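Local coordinates for putative short-chain dehydrogenase/reductase (Burkholderia xenovorans, PDB 5JY1) that binds NAD in a Rossmann-fold pocket and probably catalyses NAD(H)-dependent oxidation or reduction as a member of the short-chain dehydrogenase/reductase family, at the interface of chains A and B. Numbering follows the deposited sequence. Chains: chain A/B, Putative short-chain dehydrogenase/reductase.

The interface of chains A and B. Residues chain A 221, 223, 225, 229-231, 253, 255; chain B 244-246.
B:Phe245 pushes its ring into chain A between the loop glycines A:Gly225 and A:Gly255 and the side chains of A:Asp230 and A:Arg223. CG anti to the backbone N (chi1 -152°) carries the ring from its loop into chain A. The backbone N of A:Gly255 sits over the centre of one ring face, yet it gives its hydrogen bond to the carbonyl O of B:Phe245, at 2.9 Å. CA of A:Gly225 lies against the opposite face near the tip, 3.4 Å from CZ of B:Phe245; having no side chain at either glycine lets the flat aromatic group approach the main chain directly. The A:Asp230 carboxylate stacks on the ring, its plane turned 30° from that of B:Phe245, and CD1 of the ring lies under the rim of the A:Arg223 guanidinium.

Beside the aromatic plug, an acid is shared by two arginines from different chains. B:Arg244, bent at chi3 (-56°), brings NH1 to within 2.8 Å of OD1 of A:Asp230 in a salt bridge that is bent and tilted out of its guanidinium plane. A:Arg223 holds the same carboxylate end-on by straighter bonds close to its own plane, with NH1 to OD2 and NH2 to OD1, so OD1 accepts from both chains, from opposite faces of its plane. The shared negative charge would be expected to ease repulsion between the guanidinium groups, and the extended A:Arg223 chain delivers its paired N-H groups to the acid.

Around this core, the beta-branched A:Val253 and B:Val246 meet through methyl groups, and CD1 of A:Leu221 packs near the B:Arg244 carbonyl O. Helix 227-239 positions A:Asp230. The contact has a twin across the two-fold axis and may serve a biological assembly, which the structure alone does not establish. Water 1 links the main chains, lying 2.9 Å from the carbonyl O of A:Asp230 and 3.0 Å from the backbone N of B:Phe245.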
loop_
_atom_site.group_PDB
_atom_site.type_symbol
_atom_site.label_atom_id
_atom_site.label_comp_id
_atom_site.label_asym_id
_atom_site.label_seq_id
_atom_site.Cartn_x
_atom_site.Cartn_y
_atom_site.Cartn_z
ATOM N N LEU A 221 3.324 -10.588 -17.769
ATOM C CA LEU A 221 4.057 -11.738 -18.289
ATOM C C LEU A 221 3.288 -12.487 -19.366
ATOM O O LEU A 221 3.847 -13.406 -19.974
ATOM C CB LEU A 221 4.444 -12.681 -17.141
ATOM C CG LEU A 221 5.654 -12.150 -16.353
ATOM C CD1 LEU A 221 5.831 -12.875 -15.033
ATOM C CD2 LEU A 221 6.930 -12.289 -17.207
ATOM N N ARG A 223 1.031 -14.724 -19.669
ATOM C CA ARG A 223 0.678 -16.135 -19.624
ATOM C C ARG A 223 -0.021 -16.436 -18.305
ATOM O O ARG A 223 0.102 -15.692 -17.333
ATOM C CB ARG A 223 1.910 -17.028 -19.799
ATOM C CG ARG A 223 2.830 -17.000 -18.608
ATOM C CD ARG A 223 4.110 -17.806 -18.838
ATOM N NE ARG A 223 5.010 -17.569 -17.718
ATOM C CZ ARG A 223 4.950 -18.257 -16.589
ATOM N NH1 ARG A 223 4.056 -19.234 -16.474
ATOM N NH2 ARG A 223 5.780 -17.987 -15.590
ATOM N N GLY A 225 -0.890 -18.812 -14.895
ATOM C CA GLY A 225 -0.025 -19.461 -13.913
ATOM C C GLY A 225 -0.281 -20.958 -13.783
ATOM O O GLY A 225 -1.421 -21.425 -13.775
ATOM N N GLN A 229 4.492 -25.063 -10.989
ATOM C CA GLN A 229 5.695 -24.410 -11.500
ATOM C C GLN A 229 5.746 -22.926 -11.172
ATOM O O GLN A 229 6.839 -22.366 -11.035
ATOM C CB GLN A 229 5.802 -24.585 -13.019
ATOM C CG GLN A 229 6.265 -25.955 -13.476
ATOM C CD GLN A 229 6.508 -26.005 -14.973
ATOM O OE1 GLN A 229 7.248 -25.185 -15.523
ATOM N NE2 GLN A 229 5.875 -26.958 -15.643
ATOM N N ASP A 230 4.591 -22.267 -11.055
ATOM C CA ASP A 230 4.577 -20.820 -10.830
ATOM C C ASP A 230 4.254 -20.419 -9.397
ATOM O O ASP A 230 4.843 -19.460 -8.894
ATOM C CB ASP A 230 3.580 -20.143 -11.779
ATOM C CG ASP A 230 4.046 -20.177 -13.223
ATOM O OD1 ASP A 230 5.196 -19.759 -13.474
ATOM O OD2 ASP A 230 3.286 -20.648 -14.097
ATOM N N ILE A 231 3.330 -21.108 -8.721
ATOM C CA ILE A 231 3.013 -20.747 -7.339
ATOM C C ILE A 231 3.888 -21.517 -6.359
ATOM O O ILE A 231 4.364 -20.948 -5.372
ATOM C CB ILE A 231 1.513 -20.972 -7.038
ATOM C CG1 ILE A 231 0.627 -20.412 -8.157
ATOM C CG2 ILE A 231 1.146 -20.359 -5.679
ATOM C CD1 ILE A 231 0.833 -18.928 -8.475
ATOM N N VAL A 253 1.746 -13.277 -6.699
ATOM C CA VAL A 253 2.357 -14.287 -7.570
ATOM C C VAL A 253 1.375 -14.553 -8.704
ATOM O O VAL A 253 0.587 -15.509 -8.664
ATOM C CB VAL A 253 2.710 -15.569 -6.791
ATOM C CG1 VAL A 253 3.506 -16.531 -7.686
ATOM C CG2 VAL A 253 3.537 -15.227 -5.564
ATOM N N GLY A 255 1.930 -13.235 -12.393
ATOM C CA GLY A 255 2.352 -12.749 -13.691
ATOM C C GLY A 255 2.372 -11.246 -13.799
ATOM O O GLY A 255 2.461 -10.717 -14.913
ATOM N N ARG B 244 9.625 -16.787 -11.236
ATOM C CA ARG B 244 9.292 -16.643 -12.649
ATOM C C ARG B 244 7.904 -16.053 -12.890
ATOM O O ARG B 244 7.640 -15.567 -13.997
ATOM C CB ARG B 244 9.400 -18.005 -13.348
ATOM C CG ARG B 244 8.323 -18.985 -12.900
ATOM C CD ARG B 244 8.703 -20.428 -13.163
ATOM N NE ARG B 244 9.022 -20.709 -14.559
ATOM C CZ ARG B 244 8.141 -21.128 -15.463
ATOM N NH1 ARG B 244 6.867 -21.296 -15.130
ATOM N NH2 ARG B 244 8.535 -21.380 -16.706
ATOM N N PHE B 245 7.016 -16.063 -11.889
ATOM C CA PHE B 245 5.669 -15.518 -12.038
ATOM C C PHE B 245 5.440 -14.295 -11.150
ATOM O O PHE B 245 4.286 -13.914 -10.898
ATOM C CB PHE B 245 4.639 -16.619 -11.749
ATOM C CG PHE B 245 3.322 -16.444 -12.471
ATOM C CD1 PHE B 245 3.279 -16.204 -13.845
ATOM C CD2 PHE B 245 2.121 -16.572 -11.776
ATOM C CE1 PHE B 245 2.063 -16.064 -14.502
ATOM C CE2 PHE B 245 0.906 -16.440 -12.425
ATOM C CZ PHE B 245 0.870 -16.181 -13.787
ATOM N N VAL B 246 6.518 -13.655 -10.693
ATOM C CA VAL B 246 6.466 -12.505 -9.791
ATOM C C VAL B 246 7.161 -11.330 -10.480
ATOM O O VAL B 246 8.342 -11.427 -10.827
ATOM C CB VAL B 246 7.153 -12.810 -8.446
ATOM C CG1 VAL B 246 7.051 -11.609 -7.494
ATOM C CG2 VAL B 246 6.586 -14.088 -7.780
HETATM O O HOH W 1 7.008 -17.594 -9.332
HETATM O O HOH W 2 8.273 -16.060 -16.426
#